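Local structure of Rho guanine nucleotide exchange factor 3 (2Z0Q) at residues V231-G236 / H247-Q252; R273-P277 / V313-N317; V278-L283 / I341-K345; T282-L286 / K334-L338; R306-R312 / S325-T331. The protein acts as a guanine nucleotide exchange factor for the small GTPases RhoA and RhoB, through the DH-PH module to which this chain corresponds. All blocks are in the same frame, centred on the assembly; numbering follows the deposited sequence.

Contact 1 (V231-G236 / H247-Q252); sequences VLCCHG and HVFLFQ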
# COMPACT_ATOMS: atom_id res chain seq x y z
N VAL A 231 -10.39 12.68 -1.21
CA VAL A 231 -8.99 12.26 -1.10
C VAL A 231 -8.54 11.96 0.33
O VAL A 231 -8.75 12.78 1.21
CB VAL A 231 -8.04 13.34 -1.71
CG1 VAL A 231 -8.28 14.68 -1.05
CG2 VAL A 231 -6.59 12.93 -1.55
N LEU A 232 -7.96 10.79 0.55
CA LEU A 232 -7.41 10.48 1.86
C LEU A 232 -5.90 10.68 1.65
O LEU A 232 -5.23 9.84 1.04
CB LEU A 232 -7.72 9.04 2.28
CG LEU A 232 -7.43 8.56 3.69
CD1 LEU A 232 -7.99 9.59 4.73
CD2 LEU A 232 -8.06 7.17 3.91
N CYS A 233 -5.38 11.81 2.14
CA CYS A 233 -3.96 12.14 2.01
C CYS A 233 -3.08 11.07 2.64
O CYS A 233 -2.10 10.62 2.05
CB CYS A 233 -3.68 13.51 2.63
SG CYS A 233 -4.70 14.87 2.04
N CYS A 234 -3.41 10.66 3.87
CA CYS A 234 -2.68 9.59 4.52
C CYS A 234 -3.49 9.16 5.75
O CYS A 234 -4.42 9.87 6.16
CB CYS A 234 -1.28 10.04 4.96
SG CYS A 234 -1.28 11.21 6.34
N HIS A 235 -3.15 7.99 6.29
CA HIS A 235 -3.84 7.50 7.49
C HIS A 235 -2.94 6.45 8.15
O HIS A 235 -2.02 5.89 7.52
CB HIS A 235 -5.24 6.92 7.12
CG HIS A 235 -5.19 5.59 6.42
ND1 HIS A 235 -5.21 4.39 7.09
CD2 HIS A 235 -5.02 5.29 5.10
CE1 HIS A 235 -5.04 3.40 6.22
NE2 HIS A 235 -4.92 3.92 5.01
N GLY A 236 -3.18 6.18 9.43
CA GLY A 236 -2.34 5.21 10.08
C GLY A 236 -2.55 5.21 11.58
O GLY A 236 -3.24 6.07 12.12
N HIS A 247 -6.42 5.41 15.32
CA HIS A 247 -6.22 5.32 13.89
C HIS A 247 -6.63 6.70 13.42
O HIS A 247 -7.79 7.15 13.61
CB HIS A 247 -7.10 4.26 13.19
CG HIS A 247 -6.59 3.93 11.83
ND1 HIS A 247 -5.82 2.81 11.57
CD2 HIS A 247 -6.62 4.65 10.68
CE1 HIS A 247 -5.41 2.85 10.31
NE2 HIS A 247 -5.88 3.96 9.75
N VAL A 248 -5.69 7.40 12.80
CA VAL A 248 -5.95 8.75 12.38
C VAL A 248 -6.04 8.86 10.85
O VAL A 248 -5.25 8.27 10.13
CB VAL A 248 -4.85 9.68 12.93
CG1 VAL A 248 -5.07 11.09 12.49
CG2 VAL A 248 -4.83 9.57 14.46
N PHE A 249 -6.97 9.67 10.41
CA PHE A 249 -7.24 9.88 8.99
C PHE A 249 -7.12 11.35 8.60
O PHE A 249 -7.85 12.21 9.11
CB PHE A 249 -8.68 9.43 8.66
CG PHE A 249 -8.94 7.97 8.91
CD1 PHE A 249 -8.62 7.01 7.95
CD2 PHE A 249 -9.50 7.56 10.11
CE1 PHE A 249 -8.85 5.66 8.19
CE2 PHE A 249 -9.73 6.23 10.35
CZ PHE A 249 -9.41 5.26 9.38
N LEU A 250 -6.20 11.63 7.67
CA LEU A 250 -6.06 12.96 7.16
C LEU A 250 -6.75 13.02 5.78
O LEU A 250 -6.18 12.59 4.77
CB LEU A 250 -4.58 13.35 7.00
CG LEU A 250 -4.40 14.74 6.35
CD1 LEU A 250 -4.99 15.86 7.24
CD2 LEU A 250 -2.93 14.97 6.09
N PHE A 251 -7.97 13.53 5.75
CA PHE A 251 -8.66 13.72 4.47
C PHE A 251 -8.13 15.09 4.00
O PHE A 251 -7.55 15.83 4.79
CB PHE A 251 -10.18 13.75 4.68
CG PHE A 251 -10.77 12.40 5.03
CD1 PHE A 251 -10.98 11.43 4.04
CD2 PHE A 251 -11.10 12.10 6.35
CE1 PHE A 251 -11.52 10.18 4.36
CE2 PHE A 251 -11.63 10.87 6.69
CZ PHE A 251 -11.85 9.89 5.69
N GLN A 252 -8.33 15.46 2.74
CA GLN A 252 -7.77 16.72 2.28
C GLN A 252 -8.06 17.93 3.14
O GLN A 252 -7.17 18.75 3.40
CB GLN A 252 -8.24 17.03 0.85
CG GLN A 252 -7.51 18.22 0.21
CD GLN A 252 -6.06 17.90 -0.08
OE1 GLN A 252 -5.19 18.08 0.78
NE2 GLN A 252 -5.79 17.42 -1.30

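Contact 2 (R273-P277 / V313-N317); sequences RQPIP and VSFKN. With SO4 (sulfate ion), chain D; SO4 (sulfate ion), chain C.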
# COMPACT_ATOMS: atom_id res chain seq x y z
N ARG A 273 -12.89 12.13 19.02
CA ARG A 273 -13.24 13.52 19.29
C ARG A 273 -13.89 14.01 18.03
O ARG A 273 -13.97 13.28 17.02
CB ARG A 273 -11.99 14.37 19.56
CG ARG A 273 -11.19 13.92 20.75
CD ARG A 273 -11.83 14.38 22.07
NE ARG A 273 -10.90 14.22 23.19
CZ ARG A 273 -10.70 13.08 23.85
NH1 ARG A 273 -11.36 11.98 23.52
NH2 ARG A 273 -9.85 13.06 24.88
N GLN A 274 -14.33 15.25 18.06
CA GLN A 274 -14.93 15.84 16.87
C GLN A 274 -13.83 16.06 15.84
O GLN A 274 -12.66 16.25 16.19
CB GLN A 274 -15.60 17.14 17.23
CG GLN A 274 -16.62 16.89 18.34
CD GLN A 274 -17.33 18.14 18.76
OE1 GLN A 274 -16.80 19.23 18.62
NE2 GLN A 274 -18.54 17.99 19.31
N PRO A 275 -14.17 15.99 14.56
CA PRO A 275 -13.16 16.18 13.52
C PRO A 275 -12.52 17.57 13.58
O PRO A 275 -13.17 18.54 13.97
CB PRO A 275 -13.97 16.01 12.21
CG PRO A 275 -15.14 15.18 12.61
CD PRO A 275 -15.50 15.70 13.99
N ILE A 276 -11.25 17.66 13.18
CA ILE A 276 -10.52 18.92 13.14
C ILE A 276 -10.30 19.39 11.69
O ILE A 276 -9.55 18.78 10.93
CB ILE A 276 -9.13 18.78 13.84
CG1 ILE A 276 -9.34 18.43 15.33
CG2 ILE A 276 -8.30 20.07 13.66
CD1 ILE A 276 -8.05 18.02 16.00
N PRO A 277 -10.94 20.50 11.29
CA PRO A 277 -10.77 21.01 9.92
C PRO A 277 -9.30 21.36 9.73
O PRO A 277 -8.69 21.90 10.65
CB PRO A 277 -11.65 22.27 9.89
CG PRO A 277 -12.67 22.05 10.92
CD PRO A 277 -11.91 21.29 12.04
N VAL A 313 -1.07 18.00 17.71
CA VAL A 313 -2.09 18.58 16.89
C VAL A 313 -3.09 19.21 17.84
O VAL A 313 -3.54 18.56 18.78
CB VAL A 313 -2.82 17.54 16.03
CG1 VAL A 313 -3.97 18.18 15.40
CG2 VAL A 313 -1.88 16.95 14.94
N SER A 314 -3.45 20.48 17.62
CA SER A 314 -4.42 21.12 18.49
C SER A 314 -5.45 21.91 17.67
O SER A 314 -5.22 22.28 16.50
CB SER A 314 -3.70 22.00 19.53
OG SER A 314 -3.20 23.17 18.95
N PHE A 315 -6.59 22.11 18.27
CA PHE A 315 -7.72 22.75 17.63
C PHE A 315 -8.44 23.64 18.64
O PHE A 315 -8.90 23.19 19.71
CB PHE A 315 -8.63 21.62 17.13
CG PHE A 315 -9.95 22.06 16.59
CD1 PHE A 315 -10.02 23.14 15.72
CD2 PHE A 315 -11.10 21.31 16.85
CE1 PHE A 315 -11.25 23.48 15.11
CE2 PHE A 315 -12.32 21.63 16.23
CZ PHE A 315 -12.38 22.73 15.36
N LYS A 316 -8.54 24.91 18.29
CA LYS A 316 -9.20 25.88 19.15
C LYS A 316 -10.67 25.87 18.74
O LYS A 316 -10.99 26.17 17.61
CB LYS A 316 -8.54 27.26 18.93
CG LYS A 316 -9.01 28.23 19.93
CD LYS A 316 -8.40 29.61 19.80
CE LYS A 316 -9.10 30.48 20.84
NZ LYS A 316 -8.82 31.87 20.56
N ASN A 317 -11.55 25.54 19.69
CA ASN A 317 -12.98 25.42 19.39
C ASN A 317 -13.78 25.65 20.67
O ASN A 317 -14.63 24.85 21.04
CB ASN A 317 -13.24 23.99 18.84
CG ASN A 317 -14.58 23.84 18.13
OD1 ASN A 317 -15.06 24.77 17.51
ND2 ASN A 317 -15.16 22.63 18.19
S SO4 D . -9.00 16.82 24.38
O1 SO4 D . -10.33 17.32 24.87
O2 SO4 D . -8.65 15.61 25.19
O3 SO4 D . -9.14 16.39 22.96
O4 SO4 D . -7.94 17.85 24.49
S SO4 C . -9.99 9.81 26.85
O1 SO4 C . -10.53 9.56 28.23
O2 SO4 C . -9.26 8.58 26.38
O3 SO4 C . -11.13 10.09 25.92
O4 SO4 C . -9.09 11.01 26.92
O HOH W 1 -13.89 19.77 19.22

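Contact 3 (V278-L283 / I341-K345); sequences VKDLTL and IRQAK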
# COMPACT_ATOMS: atom_id res chain seq x y z
N VAL A 278 -8.74 21.04 8.57
CA VAL A 278 -7.33 21.31 8.32
C VAL A 278 -7.02 22.81 8.39
O VAL A 278 -5.93 23.17 8.84
CB VAL A 278 -6.89 20.71 6.94
CG1 VAL A 278 -5.55 21.27 6.49
CG2 VAL A 278 -6.74 19.15 7.10
N LYS A 279 -7.97 23.68 8.02
CA LYS A 279 -7.73 25.13 8.08
C LYS A 279 -7.53 25.61 9.53
O LYS A 279 -6.96 26.68 9.76
CB LYS A 279 -8.91 25.93 7.50
CG LYS A 279 -10.22 25.74 8.25
CD LYS A 279 -11.28 26.79 7.86
CE LYS A 279 -12.51 26.68 8.81
NZ LYS A 279 -13.46 27.83 8.63
N ASP A 280 -8.02 24.83 10.49
CA ASP A 280 -7.90 25.18 11.91
C ASP A 280 -6.97 24.24 12.68
O ASP A 280 -6.96 24.24 13.91
CB ASP A 280 -9.26 25.13 12.60
CG ASP A 280 -10.32 25.96 11.89
OD1 ASP A 280 -10.05 27.13 11.57
OD2 ASP A 280 -11.43 25.42 11.67
N LEU A 281 -6.19 23.43 11.98
CA LEU A 281 -5.33 22.47 12.67
C LEU A 281 -3.95 23.07 12.93
O LEU A 281 -3.23 23.40 11.99
CB LEU A 281 -5.24 21.20 11.80
CG LEU A 281 -4.54 19.92 12.27
CD1 LEU A 281 -4.66 18.82 11.20
CD2 LEU A 281 -3.06 20.23 12.52
N THR A 282 -3.57 23.20 14.20
CA THR A 282 -2.25 23.73 14.54
C THR A 282 -1.34 22.50 14.79
O THR A 282 -1.64 21.66 15.63
CB THR A 282 -2.33 24.58 15.82
OG1 THR A 282 -3.18 25.72 15.61
CG2 THR A 282 -0.92 25.05 16.22
N LEU A 283 -0.25 22.42 14.03
CA LEU A 283 0.68 21.30 14.09
C LEU A 283 1.96 21.77 14.73
O LEU A 283 2.53 22.78 14.30
CB LEU A 283 1.00 20.80 12.66
CG LEU A 283 2.11 19.77 12.56
CD1 LEU A 283 1.68 18.43 13.21
CD2 LEU A 283 2.41 19.52 11.07
N ILE A 341 0.46 16.61 6.71
CA ILE A 341 -0.37 17.61 7.31
C ILE A 341 0.02 19.01 6.79
O ILE A 341 -0.83 19.83 6.46
CB ILE A 341 -0.25 17.57 8.85
CG1 ILE A 341 -0.77 16.22 9.36
CG2 ILE A 341 -1.05 18.76 9.48
CD1 ILE A 341 -0.59 16.04 10.86
N ARG A 342 1.31 19.30 6.74
CA ARG A 342 1.72 20.62 6.23
C ARG A 342 1.29 20.82 4.77
O ARG A 342 0.85 21.91 4.40
CB ARG A 342 3.24 20.79 6.37
CG ARG A 342 3.68 20.94 7.82
CD ARG A 342 5.16 20.79 8.01
NE ARG A 342 5.54 21.04 9.40
CZ ARG A 342 6.62 20.53 9.97
NH1 ARG A 342 7.43 19.73 9.29
NH2 ARG A 342 6.91 20.84 11.23
N GLN A 343 1.38 19.77 3.97
CA GLN A 343 1.02 19.84 2.56
C GLN A 343 -0.47 20.09 2.42
O GLN A 343 -0.90 20.93 1.63
CB GLN A 343 1.45 18.57 1.83
CG GLN A 343 1.10 18.56 0.33
CD GLN A 343 1.83 19.67 -0.44
OE1 GLN A 343 3.07 19.67 -0.52
NE2 GLN A 343 1.08 20.62 -1.00
N ALA A 344 -1.29 19.38 3.21
CA ALA A 344 -2.73 19.62 3.17
C ALA A 344 -3.06 21.05 3.60
O ALA A 344 -3.93 21.70 3.02
CB ALA A 344 -3.48 18.57 4.06
N LYS A 345 -2.38 21.57 4.63
CA LYS A 345 -2.66 22.95 5.07
C LYS A 345 -2.23 23.85 3.90
O LYS A 345 -2.81 24.92 3.68
CB LYS A 345 -1.88 23.31 6.35
CG LYS A 345 -2.46 22.68 7.64
CD LYS A 345 -1.72 23.13 8.91
CE LYS A 345 -1.97 24.62 9.23
NZ LYS A 345 -3.37 24.98 9.61
O HOH W 2 -4.08 27.63 10.36
O HOH W 3 4.33 22.81 11.88

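Contact 4 (T282-L286 / K334-L338); sequences TLEDL and KQQWL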
# COMPACT_ATOMS: atom_id res chain seq x y z
N THR A 282 -3.57 23.20 14.20
CA THR A 282 -2.25 23.73 14.54
C THR A 282 -1.34 22.50 14.79
O THR A 282 -1.64 21.66 15.63
CB THR A 282 -2.33 24.58 15.82
OG1 THR A 282 -3.18 25.72 15.61
CG2 THR A 282 -0.92 25.05 16.22
N LEU A 283 -0.25 22.42 14.03
CA LEU A 283 0.68 21.30 14.09
C LEU A 283 1.96 21.77 14.73
O LEU A 283 2.53 22.78 14.30
CB LEU A 283 1.00 20.80 12.66
CG LEU A 283 2.11 19.77 12.56
CD1 LEU A 283 1.68 18.43 13.21
CD2 LEU A 283 2.41 19.52 11.07
N GLU A 284 2.41 21.08 15.77
CA GLU A 284 3.66 21.45 16.44
C GLU A 284 4.55 20.23 16.58
O GLU A 284 4.10 19.17 17.01
CB GLU A 284 3.35 22.05 17.83
CG GLU A 284 2.65 23.40 17.66
CD GLU A 284 2.04 23.97 18.94
OE1 GLU A 284 1.62 23.17 19.80
OE2 GLU A 284 1.95 25.23 19.05
N ASP A 285 5.80 20.35 16.20
CA ASP A 285 6.71 19.22 16.29
C ASP A 285 7.18 19.14 17.73
O ASP A 285 7.41 20.18 18.35
CB ASP A 285 7.92 19.49 15.39
CG ASP A 285 8.83 18.29 15.23
OD1 ASP A 285 8.67 17.31 15.97
OD2 ASP A 285 9.71 18.36 14.35
N LEU A 286 7.29 17.93 18.27
CA LEU A 286 7.81 17.78 19.63
C LEU A 286 9.17 17.09 19.55
O LEU A 286 9.31 16.10 18.87
CB LEU A 286 6.91 16.92 20.49
CG LEU A 286 5.61 17.57 20.96
CD1 LEU A 286 4.87 18.13 19.78
CD2 LEU A 286 4.72 16.51 21.63
N LYS A 334 7.05 9.54 11.37
CA LYS A 334 6.75 10.85 11.97
C LYS A 334 6.91 11.95 10.91
O LYS A 334 6.04 12.81 10.75
CB LYS A 334 7.65 11.15 13.17
CG LYS A 334 7.56 12.67 13.57
CD LYS A 334 8.14 12.94 14.95
CE LYS A 334 8.47 14.45 15.11
NZ LYS A 334 8.94 14.72 16.50
N GLN A 335 8.02 11.91 10.16
CA GLN A 335 8.21 12.91 9.11
C GLN A 335 7.09 12.86 8.06
O GLN A 335 6.64 13.90 7.61
CB GLN A 335 9.60 12.76 8.43
CG GLN A 335 9.99 13.97 7.55
CD GLN A 335 10.14 15.26 8.35
OE1 GLN A 335 10.81 15.27 9.39
NE2 GLN A 335 9.53 16.34 7.87
N GLN A 336 6.66 11.65 7.68
CA GLN A 336 5.58 11.47 6.70
C GLN A 336 4.32 12.20 7.16
O GLN A 336 3.69 12.91 6.40
CB GLN A 336 5.26 9.97 6.53
CG GLN A 336 6.44 9.08 6.04
CD GLN A 336 6.03 7.61 5.87
OE1 GLN A 336 5.66 6.92 6.84
NE2 GLN A 336 6.09 7.12 4.62
N TRP A 337 3.97 12.01 8.43
CA TRP A 337 2.82 12.70 9.01
C TRP A 337 3.00 14.21 8.99
O TRP A 337 2.10 14.95 8.60
CB TRP A 337 2.57 12.22 10.44
CG TRP A 337 1.67 11.02 10.49
CD1 TRP A 337 2.04 9.72 10.71
CD2 TRP A 337 0.26 11.01 10.29
NE1 TRP A 337 0.92 8.90 10.65
CE2 TRP A 337 -0.17 9.67 10.39
CE3 TRP A 337 -0.68 12.00 10.02
CZ2 TRP A 337 -1.52 9.30 10.24
CZ3 TRP A 337 -2.02 11.64 9.87
CH2 TRP A 337 -2.41 10.30 9.98
N LEU A 338 4.16 14.69 9.44
CA LEU A 338 4.40 16.13 9.40
C LEU A 338 4.29 16.66 7.95
O LEU A 338 3.61 17.66 7.70
CB LEU A 338 5.81 16.43 9.96
CG LEU A 338 6.08 16.14 11.43
CD1 LEU A 338 7.48 16.70 11.80
CD2 LEU A 338 5.04 16.80 12.31

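Contact 5 (R306-R312 / S325-T331); sequences RVKNFFR and SLQANDT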
# COMPACT_ATOMS: atom_id res chain seq x y z
N ARG A 306 9.47 5.17 24.64
CA ARG A 306 8.16 5.72 25.02
C ARG A 306 7.96 7.22 24.77
O ARG A 306 6.82 7.66 24.65
CB ARG A 306 7.87 5.47 26.50
CG ARG A 306 7.61 4.02 26.84
CD ARG A 306 7.37 3.85 28.32
NE ARG A 306 7.36 2.43 28.68
CZ ARG A 306 6.41 1.58 28.31
NH1 ARG A 306 5.39 2.00 27.57
NH2 ARG A 306 6.49 0.29 28.65
N VAL A 307 9.04 8.00 24.73
CA VAL A 307 8.89 9.45 24.53
C VAL A 307 9.46 9.98 23.22
O VAL A 307 9.66 11.18 23.07
CB VAL A 307 9.52 10.23 25.69
CG1 VAL A 307 8.83 9.83 26.98
CG2 VAL A 307 11.03 9.92 25.80
N LYS A 308 9.72 9.10 22.24
CA LYS A 308 10.26 9.62 20.99
C LYS A 308 9.22 9.60 19.85
O LYS A 308 8.19 8.96 19.95
CB LYS A 308 11.51 8.83 20.57
CG LYS A 308 11.24 7.48 19.98
CD LYS A 308 12.56 6.77 19.60
CE LYS A 308 13.54 6.78 20.78
NZ LYS A 308 14.64 5.75 20.63
N ASN A 309 9.51 10.35 18.79
CA ASN A 309 8.68 10.41 17.59
C ASN A 309 7.25 10.94 17.81
O ASN A 309 6.33 10.44 17.20
CB ASN A 309 8.62 9.02 16.94
CG ASN A 309 10.01 8.55 16.49
OD1 ASN A 309 10.32 7.37 16.46
ND2 ASN A 309 10.85 9.51 16.17
N PHE A 310 7.11 11.98 18.62
CA PHE A 310 5.80 12.58 18.88
C PHE A 310 5.60 13.90 18.16
O PHE A 310 6.56 14.58 17.79
CB PHE A 310 5.63 12.88 20.39
CG PHE A 310 5.04 11.78 21.19
CD1 PHE A 310 5.85 10.79 21.79
CD2 PHE A 310 3.66 11.73 21.41
CE1 PHE A 310 5.29 9.79 22.58
CE2 PHE A 310 3.10 10.75 22.18
CZ PHE A 310 3.91 9.76 22.78
N PHE A 311 4.34 14.25 17.92
CA PHE A 311 4.03 15.58 17.38
C PHE A 311 2.69 15.96 18.00
O PHE A 311 1.99 15.09 18.52
CB PHE A 311 4.02 15.64 15.84
CG PHE A 311 3.01 14.73 15.18
CD1 PHE A 311 1.76 15.19 14.85
CD2 PHE A 311 3.36 13.42 14.88
CE1 PHE A 311 0.83 14.35 14.20
CE2 PHE A 311 2.45 12.58 14.23
CZ PHE A 311 1.21 13.03 13.89
N ARG A 312 2.38 17.24 17.99
CA ARG A 312 1.14 17.71 18.59
C ARG A 312 0.19 18.33 17.57
O ARG A 312 0.58 19.07 16.69
CB ARG A 312 1.47 18.77 19.67
CG ARG A 312 0.24 19.21 20.53
CD ARG A 312 0.58 20.30 21.58
NE ARG A 312 1.91 20.30 22.21
CZ ARG A 312 2.26 19.61 23.30
NH1 ARG A 312 1.42 18.81 23.92
NH2 ARG A 312 3.43 19.82 23.84
N SER A 325 -1.22 14.68 21.60
CA SER A 325 0.23 14.42 21.45
C SER A 325 0.22 13.00 20.90
O SER A 325 -0.19 12.09 21.60
CB SER A 325 0.92 14.49 22.82
OG SER A 325 0.92 15.84 23.24
N LEU A 326 0.67 12.84 19.66
CA LEU A 326 0.57 11.58 18.94
C LEU A 326 1.96 11.04 18.60
O LEU A 326 2.81 11.80 18.18
CB LEU A 326 -0.23 11.84 17.65
CG LEU A 326 -1.64 12.39 17.81
CD1 LEU A 326 -2.27 12.68 16.43
CD2 LEU A 326 -2.51 11.34 18.55
N GLN A 327 2.15 9.73 18.73
CA GLN A 327 3.44 9.09 18.49
C GLN A 327 3.41 8.22 17.25
O GLN A 327 2.56 7.34 17.13
CB GLN A 327 3.85 8.20 19.68
CG GLN A 327 5.22 7.53 19.47
CD GLN A 327 5.59 6.62 20.63
OE1 GLN A 327 4.81 5.74 20.99
NE2 GLN A 327 6.77 6.83 21.21
N ALA A 328 4.32 8.51 16.31
CA ALA A 328 4.43 7.75 15.07
C ALA A 328 5.22 6.48 15.31
O ALA A 328 5.84 6.30 16.36
CB ALA A 328 5.09 8.60 13.97
N ASN A 329 5.21 5.61 14.31
CA ASN A 329 5.84 4.31 14.41
C ASN A 329 7.37 4.33 14.45
O ASN A 329 7.98 3.47 15.08
CB ASN A 329 5.29 3.44 13.27
CG ASN A 329 3.74 3.45 13.23
OD1 ASN A 329 3.14 3.61 12.16
ND2 ASN A 329 3.10 3.27 14.39
N ASP A 330 7.97 5.32 13.80
CA ASP A 330 9.43 5.48 13.76
C ASP A 330 9.73 6.89 13.23
O ASP A 330 8.81 7.66 12.91
CB ASP A 330 10.07 4.45 12.82
CG ASP A 330 9.37 4.39 11.48
OD1 ASP A 330 9.11 5.45 10.89
OD2 ASP A 330 9.06 3.28 11.00
N THR A 331 11.01 7.23 13.13
CA THR A 331 11.38 8.56 12.65
C THR A 331 10.83 8.86 11.27
O THR A 331 10.35 9.94 11.01
CB THR A 331 12.92 8.75 12.64
OG1 THR A 331 13.45 8.45 13.93
CG2 THR A 331 13.26 10.17 12.29
O HOH W 4 4.59 6.10 24.38
O HOH W 5 13.49 9.76 17.13
O HOH W 6 8.34 5.52 17.46
O HOH W 7 13.04 6.05 15.93
O HOH W 8 -1.13 17.83 23.52

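Contact 1 (V231-G236 / H247-Q252)
Leu250 O accepts from two backbone amides at once, both weakly, Cys233 N at 2.9 Å and Cys234 N at 3.5 Å; this shared acceptor is the signature of a classic beta bulge. Beyond it the antiparallel hairpin returns to regular pairing, with Leu250 N giving a firm 2.9 Å bond to Cys234 O. Two histidines then meet at their edges, His235 ND1 lying 2.8 Å from His247 NE2 in a nearly straight hydrogen bond whose donor could be either. His247 has CG anti to the backbone N (chi1 -164°), which also lays one ring face over Gly236 CA. An alanine in place of His247 is likely to leave His235 ND1 without this mate and to uncover Gly236. On the same side of the sheet, Leu232 sets CD1 over the face of the Phe251 ring, 3.7 Å from its centroid, while the Phe249 ring runs nearly parallel to that of His235 but slid well off it. That side leans on helix 180-213, where Glu206 takes His235 NE2 and Tyr210 meets both His235 and Phe249; on the other side, Cys234 and Val248 pack against Trp337 of helix 331-345.

Contact 2 (R273-P277 / V313-N317)
The two segments do not pair as strands: their end-to-end directions stand 103° apart, and the closest CA atoms, those of Ile276 and Phe315, are 6.5 Å from each other. Side chains therefore carry the contact. Those of Ile276 and Phe315 run alongside each other, pointing opposite ways, Ile276 CG1 coming 3.7 Å from Phe315 CD2 while Ile276 CA sits over one face of the ring. With CG of Phe315 anti to the backbone N (chi1 172°), the far end of the ring reaches Pro277, whose CD lies 3.6 Å from Phe315 CZ. On the other flank Ile276 CD1 touches Val313 CG1, and Leu281 packs on both residues. A water takes over where Gln274 and Asn317 approach, giving to Gln274 OE1 at 3.0 Å and accepting more weakly from Asn317 ND2. Arg273 makes no contact across the segments; the edge of its guanidinium binds two sulfate ions. NE bonds O3 of the chain D sulfate at 2.8 Å, and NH2 bonds both ions, O2 of chain D and, at 3.0 Å, O4 of chain C. A leucine at Arg273 would probably leave both anions without this shared partner. Apolar packing thus joins the segments directly, whereas the amides of Gln274 and Asn317 are joined through one water, and the arginine marks an anion-binding spot, here filled by ions probably from the crystallisation liquor.

Contact 3 (V278-L283 / I341-K345)
The C-terminal helix that closes the PH domain, 331-345, here meets the short 3-10 turn at 278-279 and the chain that follows it, and Lys345 in its last turn does most of the polar work. Its chain is bent at both of its outer torsions (chi3 70°, chi4 66°), curling NZ back onto the turn. There NZ gives hydrogen bonds to Leu281 O at 2.9 Å and to Val278 O at 3.2 Å. Val278 O also accepts from Leu281 N within the turn, and a water links Lys345 NZ to Lys279 O. Nearer the backbone, the aliphatic part of the same lysine packs on Val278, with CG 3.6 Å from Val278 CG1. Further along, Ile341 CG2 touches two leucines, 3.9 Å from Leu281 CD2 and equally far from Leu283 CD2. The latter methyl also lies across the extended chain of Arg342, 3.8 Å from its CG, and a second water bridges Arg342 NE to Leu283 O. Lysine thus serves the helix end twice over, its methylenes as apolar cover and its charge, neutralised by no carboxylate across this contact, as a clamp on main-chain carbonyls; that charge probably polarises both.

Contact 4 (T282-L286 / K334-L338)
Strand 282-285 and helix 334-338 run roughly antiparallel, at 151°, with their axes 10.7 Å apart at closest approach. No backbone bond links them at that distance, and the nearest CA pair, Asp285 with Leu338, is 7.9 Å apart. Long side chains cross the interval instead. Lys334 stretches out fully beyond CG, which starts anti to the backbone N (chi1 166°), an extended course that carries NZ across to Asp285. There it forms a salt bridge, Lys334 NZ lying 2.7 Å from Asp285 OD1 and meeting that oxygen nearly along its C-O axis. The Leu286 carbonyl O also comes close, 2.8 Å from Lys334 NZ. The two charged side chains cross at about a right angle. The other carboxylate oxygen of Asp285, OD2, rests 3.8 Å from Leu338 CD1, so one methyl of this leucine lies against the acid. Its second methyl turns to the apolar side: Leu338 CD2 approaches Leu283 CD1 to 3.8 Å, again with the side chains nearly perpendicular. Charge and hydrocarbon are thereby sorted along the strand, the ion pair at Asp285 and the leucine contact at Leu283, two residues earlier. Lys334 has a further acceptor in Phe310 O of strand 310-315, the strand paired with 282-285, so the helix is tied through one ammonium group to both neighbours; Leu283 meanwhile also packs on Phe311 of that strand.

Contact 5 (R306-R312 / S325-T331)
Gln327 and Phe310 form the tightly packed part of this antiparallel hairpin: the glutamine lays its CB over the centre of the phenylalanine ring, 3.5 Å from the centroid. Gln327 runs fully extended, with CG anti to the backbone N (chi1 -179°), and this brings its amide to the loop before the strand. There NE2 gives a nearly straight bond of 2.9 Å to Lys308 O, with the acceptor in the plane of the amide. Next along the strands, Phe311 and Leu326 exchange a pair of backbone bonds, Phe311 N to Leu326 O at 2.9 Å and Leu326 N to Phe311 O at 2.8 Å. Their side chains emerge on the face turned to helix 331-345, Leu326 CB standing over one face of the Phe311 ring, which also meets Leu338 and Ile341. Toward the ends water enters the contact. Asn309 is buried and still holds the backbone, its O accepting from Ala328 N at 2.9 Å, but its side-chain OD1 takes hydrogen bonds from two waters, one shared with Ala328 O and the other with Thr331 OG1. At the opposite end a water bridges Arg312 NH1, at 2.8 Å, to Ser325 OG. Just past Ala328, Asp330 caps the helix start through Asn333 N. Direct bonds and a covered aromatic ring thus fix the middle, while at both ends water links polar groups of the two segments.

How the contacts relate
All five contacts lie in the PH domain, within one curled sheet and the C-terminal helix 331-345 packed on it. Contacts 1 and 5 are hairpins, centres 17 Å apart, whose strands 232-240 and 322-327 are neighbours in the sheet. Contact 1 closes before the others open along the chain, whereas contact 5 falls between the two segments of contacts 3 and 4. Those two, 10 Å apart, share Thr282 and Leu283 and bring the same strand, 282-285, against successive parts of the helix. Contact 2, 11 Å from contact 3, uses strand 310-315, as contact 5 does. Helix and sheet are thus locked together at several points, while contact 1 also faces helix 180-213.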